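Local atomic coordinates of putative phosphomannomutase (PDB entry 1TUO), a protein that probably isomerises phosphorylated sugars by shifting their phosphoryl group, as a magnesium-dependent member of the phosphohexose mutase family. Residues A[403-408]-A[421-426]; A[48-53]-A[76-81]. All coordinates share one frame; numbering follows the deposited sequence.

Contact 1 of 2, residues A[403-408]-A[421-426]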
ATOM      1  N   ARG A 403     -18.451   3.621  26.236  1.00 52.01           N
ATOM      2  CA  ARG A 403     -19.573   4.553  26.215  1.00 51.47           C
ATOM      3  C   ARG A 403     -20.471   4.252  25.018  1.00 51.37           C
ATOM      4  O   ARG A 403     -20.057   4.409  23.868  1.00 51.37           O
ATOM      5  CB  ARG A 403     -19.061   5.993  26.118  1.00 50.75           C
ATOM      6  CG  ARG A 403     -17.976   6.349  27.126  1.00 49.95           C
ATOM      7  CD  ARG A 403     -17.480   7.775  26.919  1.00 49.29           C
ATOM      8  NE  ARG A 403     -16.370   8.115  27.808  1.00 48.78           N
ATOM      9  CZ  ARG A 403     -15.797   9.315  27.866  1.00 48.25           C
ATOM     10  NH1 ARG A 403     -16.225  10.298  27.086  1.00 48.06           N
ATOM     11  NH2 ARG A 403     -14.797   9.533  28.708  1.00 48.31           N
ATOM     12  N   PRO A 404     -21.715   3.813  25.273  1.00 50.64           N
ATOM     13  CA  PRO A 404     -22.655   3.497  24.192  1.00 50.11           C
ATOM     14  C   PRO A 404     -22.935   4.720  23.321  1.00 48.46           C
ATOM     15  O   PRO A 404     -23.038   5.836  23.827  1.00 48.28           O
ATOM     16  CB  PRO A 404     -23.891   3.013  24.942  1.00 50.34           C
ATOM     17  CG  PRO A 404     -23.837   3.804  26.216  1.00 50.68           C
ATOM     18  CD  PRO A 404     -22.375   3.704  26.586  1.00 51.34           C
ATOM     19  N   LEU A 405     -23.052   4.506  22.013  1.00 47.05           N
ATOM     20  CA  LEU A 405     -23.301   5.598  21.077  1.00 44.99           C
ATOM     21  C   LEU A 405     -24.525   5.316  20.214  1.00 43.76           C
ATOM     22  O   LEU A 405     -24.754   4.183  19.792  1.00 41.82           O
ATOM     23  CB  LEU A 405     -22.071   5.812  20.195  1.00 44.88           C
ATOM     24  CG  LEU A 405     -20.755   6.003  20.955  1.00 44.74           C
ATOM     25  CD1 LEU A 405     -19.621   6.177  19.966  1.00 43.93           C
ATOM     26  CD2 LEU A 405     -20.854   7.212  21.875  1.00 44.87           C
ATOM     27  N   ALA A 406     -25.303   6.360  19.942  1.00 42.99           N
ATOM     28  CA  ALA A 406     -26.524   6.207  19.166  1.00 41.79           C
ATOM     29  C   ALA A 406     -27.419   5.289  19.992  1.00 41.93           C
ATOM     30  O   ALA A 406     -27.419   5.370  21.220  1.00 43.14           O
ATOM     31  CB  ALA A 406     -26.225   5.588  17.809  1.00 41.77           C
ATOM     32  N   GLY A 407     -28.173   4.416  19.336  1.00 41.39           N
ATOM     33  CA  GLY A 407     -29.046   3.520  20.072  1.00 39.61           C
ATOM     34  C   GLY A 407     -28.505   2.106  20.119  1.00 38.73           C
ATOM     35  O   GLY A 407     -29.271   1.137  20.135  1.00 38.01           O
ATOM     36  N   LEU A 408     -27.181   1.986  20.147  1.00 37.47           N
ATOM     37  CA  LEU A 408     -26.537   0.677  20.169  1.00 36.11           C
ATOM     38  C   LEU A 408     -26.029   0.253  21.542  1.00 35.84           C
ATOM     39  O   LEU A 408     -25.394   1.032  22.258  1.00 33.27           O
ATOM     40  CB  LEU A 408     -25.371   0.654  19.177  1.00 35.53           C
ATOM     41  CG  LEU A 408     -25.656   1.139  17.753  1.00 34.52           C
ATOM     42  CD1 LEU A 408     -24.412   0.928  16.901  1.00 35.22           C
ATOM     43  CD2 LEU A 408     -26.837   0.386  17.163  1.00 34.77           C
ATOM     44  N   TRP A 421     -14.577   0.051  20.618  1.00 35.21           N
ATOM     45  CA  TRP A 421     -15.820  -0.277  21.299  1.00 36.95           C
ATOM     46  C   TRP A 421     -16.595  -1.210  20.386  1.00 36.99           C
ATOM     47  O   TRP A 421     -16.853  -0.893  19.221  1.00 36.10           O
ATOM     48  CB  TRP A 421     -16.643   0.981  21.597  1.00 39.78           C
ATOM     49  CG  TRP A 421     -16.089   1.802  22.727  1.00 43.62           C
ATOM     50  CD1 TRP A 421     -15.255   1.372  23.718  1.00 43.90           C
ATOM     51  CD2 TRP A 421     -16.366   3.180  23.006  1.00 45.48           C
ATOM     52  NE1 TRP A 421     -14.995   2.394  24.598  1.00 45.79           N
ATOM     53  CE2 TRP A 421     -15.664   3.516  24.185  1.00 45.95           C
ATOM     54  CE3 TRP A 421     -17.139   4.166  22.376  1.00 47.01           C
ATOM     55  CZ2 TRP A 421     -15.711   4.796  24.749  1.00 47.13           C
ATOM     56  CZ3 TRP A 421     -17.186   5.441  22.937  1.00 47.19           C
ATOM     57  CH2 TRP A 421     -16.475   5.742  24.112  1.00 48.24           C
ATOM     58  N   LEU A 422     -16.959  -2.369  20.915  1.00 37.48           N
ATOM     59  CA  LEU A 422     -17.676  -3.360  20.133  1.00 38.35           C
ATOM     60  C   LEU A 422     -19.177  -3.270  20.343  1.00 38.49           C
ATOM     61  O   LEU A 422     -19.643  -3.073  21.461  1.00 39.11           O
ATOM     62  CB  LEU A 422     -17.193  -4.760  20.507  1.00 39.73           C
ATOM     63  CG  LEU A 422     -15.676  -4.975  20.520  1.00 40.87           C
ATOM     64  CD1 LEU A 422     -15.378  -6.405  20.951  1.00 41.69           C
ATOM     65  CD2 LEU A 422     -15.093  -4.689  19.144  1.00 40.66           C
ATOM     66  N   TYR A 423     -19.923  -3.418  19.255  1.00 37.45           N
ATOM     67  CA  TYR A 423     -21.376  -3.379  19.294  1.00 37.87           C
ATOM     68  C   TYR A 423     -21.878  -4.514  18.426  1.00 40.30           C
ATOM     69  O   TYR A 423     -21.105  -5.147  17.709  1.00 41.17           O
ATOM     70  CB  TYR A 423     -21.902  -2.060  18.718  1.00 35.13           C
ATOM     71  CG  TYR A 423     -21.455  -0.829  19.458  1.00 31.56           C
ATOM     72  CD1 TYR A 423     -22.096  -0.423  20.628  1.00 30.79           C
ATOM     73  CD2 TYR A 423     -20.384  -0.067  18.994  1.00 28.28           C
ATOM     74  CE1 TYR A 423     -21.682   0.710  21.312  1.00 28.21           C
ATOM     75  CE2 TYR A 423     -19.963   1.064  19.671  1.00 28.96           C
ATOM     76  CZ  TYR A 423     -20.619   1.448  20.831  1.00 27.16           C
ATOM     77  OH  TYR A 423     -20.210   2.579  21.490  1.00 28.16           O
ATOM     78  N   GLU A 424     -23.175  -4.778  18.498  1.00 42.14           N
ATOM     79  CA  GLU A 424     -23.762  -5.809  17.667  1.00 44.89           C
ATOM     80  C   GLU A 424     -23.917  -5.139  16.305  1.00 45.69           C
ATOM     81  O   GLU A 424     -24.624  -4.138  16.177  1.00 46.36           O
ATOM     82  CB  GLU A 424     -25.133  -6.219  18.211  1.00 46.72           C
ATOM     83  CG  GLU A 424     -25.835  -7.298  17.402  1.00 49.43           C
ATOM     84  CD  GLU A 424     -25.150  -8.652  17.501  1.00 51.17           C
ATOM     85  OE1 GLU A 424     -25.612  -9.600  16.832  1.00 52.62           O
ATOM     86  OE2 GLU A 424     -24.155  -8.768  18.248  1.00 52.55           O
ATOM     87  N   GLU A 425     -23.226  -5.669  15.300  1.00 45.96           N
ATOM     88  CA  GLU A 425     -23.300  -5.125  13.945  1.00 46.56           C
ATOM     89  C   GLU A 425     -22.604  -3.772  13.738  1.00 45.01           C
ATOM     90  O   GLU A 425     -22.749  -3.156  12.683  1.00 45.90           O
ATOM     91  CB  GLU A 425     -24.766  -5.019  13.511  1.00 48.85           C
ATOM     92  CG  GLU A 425     -25.518  -6.343  13.546  1.00 52.13           C
ATOM     93  CD  GLU A 425     -26.988  -6.191  13.197  1.00 53.79           C
ATOM     94  OE1 GLU A 425     -27.289  -5.646  12.114  1.00 55.55           O
ATOM     95  OE2 GLU A 425     -27.840  -6.618  14.004  1.00 54.64           O
ATOM     96  N   ALA A 426     -21.851  -3.308  14.733  1.00 42.50           N
ATOM     97  CA  ALA A 426     -21.136  -2.038  14.609  1.00 38.89           C
ATOM     98  C   ALA A 426     -19.881  -1.986  15.483  1.00 37.05           C
ATOM     99  O   ALA A 426     -19.826  -2.597  16.550  1.00 36.24           O
ATOM    100  CB  ALA A 426     -22.061  -0.878  14.955  1.00 39.97           C
TER
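Trp421 lies under the backbone of Arg403, and one face of its indole lies against that residue's backbone. Arg403 N sits 3.3 Å above the ring plane, toward the rim, and Arg403 O comes within 3.2 Å of Trp421 CZ3 over the same face. The arginine side chain starts over the ring, with Arg403 CB 3.3 Å from Trp421 CH2, and, extended from CG to NE, slants off past the rim there; the guanidinium plane is turned 34° from the indole. Leu405 comes in at the edge, its CD1 3.9 Å from Trp421 CZ3. The phenol of Tyr423 points at the 403-405 backbone, its OH 3.0 Å from Arg403 O and 3.5 Å from Leu405 CG. Farther along, Leu408 rests its CB 3.7 Å from Tyr423 CD1, while Leu408 CD1 meets Ala426 CB tip to tip. An alanine in place of Trp421 would take away the flat platform under Arg403 and would probably leave that part of the loop less firmly seated. Next outward, a type II' turn from Leu405 to Leu408, closed by Leu408 N to Leu405 O, brings both leucines onto the Tyr423 side. On the other segment, a weak bond from Tyr423 N to Ala426 O spans the chain reversal. Leu454 of helix 448-459 touches Leu405, Leu408 and Ala426, and Phe430 meets Trp421 edge-to-face. A loop is thus folded over side chains of the antiparallel sheet, where strand 419-423 runs between 410-414 and 426-431, in the C-terminal domain of the phosphohexose mutase fold.

Contact 2 of 2, residues A[48-53]-A[76-81]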
ATOM      1  N   GLY A  48      27.978  -6.042   4.430  1.00 20.51           N
ATOM      2  CA  GLY A  48      27.885  -5.261   3.209  1.00 19.37           C
ATOM      3  C   GLY A  48      26.979  -5.919   2.184  1.00 20.51           C
ATOM      4  O   GLY A  48      26.001  -6.582   2.538  1.00 20.88           O
ATOM      5  N   GLY A  49      27.300  -5.736   0.908  1.00 19.55           N
ATOM      6  CA  GLY A  49      26.496  -6.327  -0.142  1.00 19.60           C
ATOM      7  C   GLY A  49      25.948  -5.319  -1.131  1.00 18.56           C
ATOM      8  O   GLY A  49      26.427  -4.191  -1.225  1.00 18.15           O
ATOM      9  N   LEU A  50      24.935  -5.742  -1.875  1.00 18.56           N
ATOM     10  CA  LEU A  50      24.285  -4.899  -2.869  1.00 18.66           C
ATOM     11  C   LEU A  50      23.080  -4.181  -2.264  1.00 18.44           C
ATOM     12  O   LEU A  50      22.345  -4.746  -1.456  1.00 17.30           O
ATOM     13  CB  LEU A  50      23.807  -5.759  -4.035  1.00 20.24           C
ATOM     14  CG  LEU A  50      22.888  -5.073  -5.045  1.00 21.24           C
ATOM     15  CD1 LEU A  50      23.670  -4.035  -5.816  1.00 22.22           C
ATOM     16  CD2 LEU A  50      22.302  -6.126  -5.992  1.00 21.55           C
ATOM     17  N   VAL A  51      22.887  -2.928  -2.655  1.00 18.49           N
ATOM     18  CA  VAL A  51      21.745  -2.159  -2.167  1.00 17.06           C
ATOM     19  C   VAL A  51      21.054  -1.594  -3.388  1.00 17.71           C
ATOM     20  O   VAL A  51      21.714  -1.076  -4.286  1.00 17.61           O
ATOM     21  CB  VAL A  51      22.168  -0.964  -1.281  1.00 17.77           C
ATOM     22  CG1 VAL A  51      20.920  -0.197  -0.821  1.00 19.25           C
ATOM     23  CG2 VAL A  51      22.956  -1.455  -0.078  1.00 21.01           C
ATOM     24  N   VAL A  52      19.730  -1.703  -3.419  1.00 16.26           N
ATOM     25  CA  VAL A  52      18.957  -1.169  -4.531  1.00 16.19           C
ATOM     26  C   VAL A  52      18.252   0.083  -4.036  1.00 16.34           C
ATOM     27  O   VAL A  52      17.662   0.079  -2.958  1.00 17.17           O
ATOM     28  CB  VAL A  52      17.916  -2.188  -5.029  1.00 16.85           C
ATOM     29  CG1 VAL A  52      17.226  -1.656  -6.272  1.00 18.20           C
ATOM     30  CG2 VAL A  52      18.606  -3.516  -5.349  1.00 18.21           C
ATOM     31  N   VAL A  53      18.347   1.158  -4.811  1.00 15.93           N
ATOM     32  CA  VAL A  53      17.716   2.427  -4.446  1.00 15.75           C
ATOM     33  C   VAL A  53      16.683   2.801  -5.503  1.00 15.37           C
ATOM     34  O   VAL A  53      16.897   2.584  -6.694  1.00 16.26           O
ATOM     35  CB  VAL A  53      18.764   3.565  -4.364  1.00 15.61           C
ATOM     36  CG1 VAL A  53      18.074   4.898  -4.028  1.00 16.37           C
ATOM     37  CG2 VAL A  53      19.803   3.238  -3.299  1.00 15.34           C
ATOM     38  N   GLY A  76      31.386   1.689   0.233  1.00 24.53           N
ATOM     39  CA  GLY A  76      31.785   0.316  -0.040  1.00 24.46           C
ATOM     40  C   GLY A  76      30.673  -0.636  -0.444  1.00 25.26           C
ATOM     41  O   GLY A  76      30.930  -1.800  -0.767  1.00 25.84           O
ATOM     42  N   LEU A  77      29.430  -0.169  -0.412  1.00 24.10           N
ATOM     43  CA  LEU A  77      28.314  -1.015  -0.813  1.00 22.11           C
ATOM     44  C   LEU A  77      28.212  -1.006  -2.329  1.00 21.21           C
ATOM     45  O   LEU A  77      28.563  -0.016  -2.971  1.00 20.86           O
ATOM     46  CB  LEU A  77      26.989  -0.492  -0.237  1.00 21.92           C
ATOM     47  CG  LEU A  77      26.714  -0.583   1.266  1.00 23.39           C
ATOM     48  CD1 LEU A  77      26.925  -2.019   1.729  1.00 22.45           C
ATOM     49  CD2 LEU A  77      27.618   0.354   2.026  1.00 23.36           C
ATOM     50  N   LYS A  78      27.758  -2.111  -2.913  1.00 20.02           N
ATOM     51  CA  LYS A  78      27.568  -2.128  -4.357  1.00 21.59           C
ATOM     52  C   LYS A  78      26.178  -1.519  -4.487  1.00 20.56           C
ATOM     53  O   LYS A  78      25.276  -1.890  -3.745  1.00 21.39           O
ATOM     54  CB  LYS A  78      27.565  -3.555  -4.903  1.00 22.59           C
ATOM     55  CG  LYS A  78      27.444  -3.613  -6.421  1.00 25.16           C
ATOM     56  CD  LYS A  78      27.579  -5.036  -6.937  1.00 26.55           C
ATOM     57  CE  LYS A  78      27.649  -5.060  -8.456  1.00 29.81           C
ATOM     58  NZ  LYS A  78      27.912  -6.433  -8.973  1.00 30.15           N
ATOM     59  N   VAL A  79      25.993  -0.586  -5.412  1.00 19.37           N
ATOM     60  CA  VAL A  79      24.684   0.048  -5.534  1.00 19.16           C
ATOM     61  C   VAL A  79      24.074   0.009  -6.926  1.00 20.56           C
ATOM     62  O   VAL A  79      24.775   0.132  -7.930  1.00 20.40           O
ATOM     63  CB  VAL A  79      24.753   1.537  -5.099  1.00 18.98           C
ATOM     64  CG1 VAL A  79      23.380   2.189  -5.228  1.00 20.37           C
ATOM     65  CG2 VAL A  79      25.256   1.649  -3.670  1.00 19.98           C
ATOM     66  N   VAL A  80      22.758  -0.170  -6.963  1.00 19.30           N
ATOM     67  CA  VAL A  80      21.998  -0.159  -8.202  1.00 19.65           C
ATOM     68  C   VAL A  80      20.850   0.817  -7.990  1.00 18.77           C
ATOM     69  O   VAL A  80      20.053   0.653  -7.071  1.00 17.47           O
ATOM     70  CB  VAL A  80      21.395  -1.541  -8.544  1.00 19.90           C
ATOM     71  CG1 VAL A  80      20.345  -1.390  -9.644  1.00 23.78           C
ATOM     72  CG2 VAL A  80      22.495  -2.492  -9.005  1.00 22.80           C
ATOM     73  N   LEU A  81      20.790   1.849  -8.823  1.00 18.30           N
ATOM     74  CA  LEU A  81      19.716   2.828  -8.738  1.00 18.13           C
ATOM     75  C   LEU A  81      18.754   2.472  -9.865  1.00 18.11           C
ATOM     76  O   LEU A  81      19.171   2.309 -11.007  1.00 19.01           O
ATOM     77  CB  LEU A  81      20.253   4.248  -8.952  1.00 17.98           C
ATOM     78  CG  LEU A  81      19.186   5.348  -9.083  1.00 18.33           C
ATOM     79  CD1 LEU A  81      18.453   5.520  -7.760  1.00 20.00           C
ATOM     80  CD2 LEU A  81      19.845   6.668  -9.503  1.00 19.94           C
TER
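Strands 50-53 and 78-81 run parallel, and four backbone hydrogen bonds join them in the staggered pattern of a parallel ladder. Lys78 N gives to Gly49 O at 3.0 Å, and its carbonyl takes the next bond, Val51 N to Lys78 O at 2.8 Å. Val51 O then accepts from Val80 N at 3.0 Å, and Val80 O from Val53 N at 2.9 Å, the straightest of the four (166° at the hydrogen). In three of them the donor lies nearly along the C=O axis; Lys78 N instead stands 27° out of the plane of the Gly49 carbonyl, at the start of the pair, where Gly49 is not yet strand. Several acceptors also receive a CA-H contact, as Lys78 O does from Leu50 CA at 3.3 Å. The backbones of Leu50 and Val52 turn the other way, to Ala101, Gly102 and Ala104, while Val79 bonds outward to Glu152 and Val53 carries the ladder on to Leu82. On the face of Leu50, Val52, Lys78 and Val80, the Leu50 side chain leans across the strand gap, putting its CD1 3.7 Å from Val80 CG2. Val51, Val53, Val79 and Leu81 occupy the opposite face, where Val53 CG1 lies 3.8 Å from Leu81 CD1 and Ser69 of helix 61-75 packs on Val53, Val79 and Leu81. Before the strands, Leu77 reaches back to Gly48, CD1 to CA 3.7 Å. Gly76 ends helix 61-75 in a Schellman motif, which leads into the second strand of this beta-alpha-beta crossover. Bonding on both flanks implies interior strands of the domain I sheet: the backbone groups named here find partners in or beside neighbouring strands, while Val51, Val52, Val53, Val79 and Leu81 pack against helices.

How the contacts relate
The two contacts belong to different domains: 48-53 with 76-81 lies in the first alpha/beta/alpha domain, 403-408 with 421-426 in the C-terminal one. Their centres are 52 Å apart and their nearest atoms about 40 Å apart, so they do not touch, and they lie on opposite sides of the chain's centre. In sequence they follow in series, contact 2 closing before contact 1 opens. Their bonding differs too: contact 2 is a buried parallel ladder built on backbone bonds, contact 1 a partly buried packing of a loop on aromatic side chains. Each is packing within its own domain.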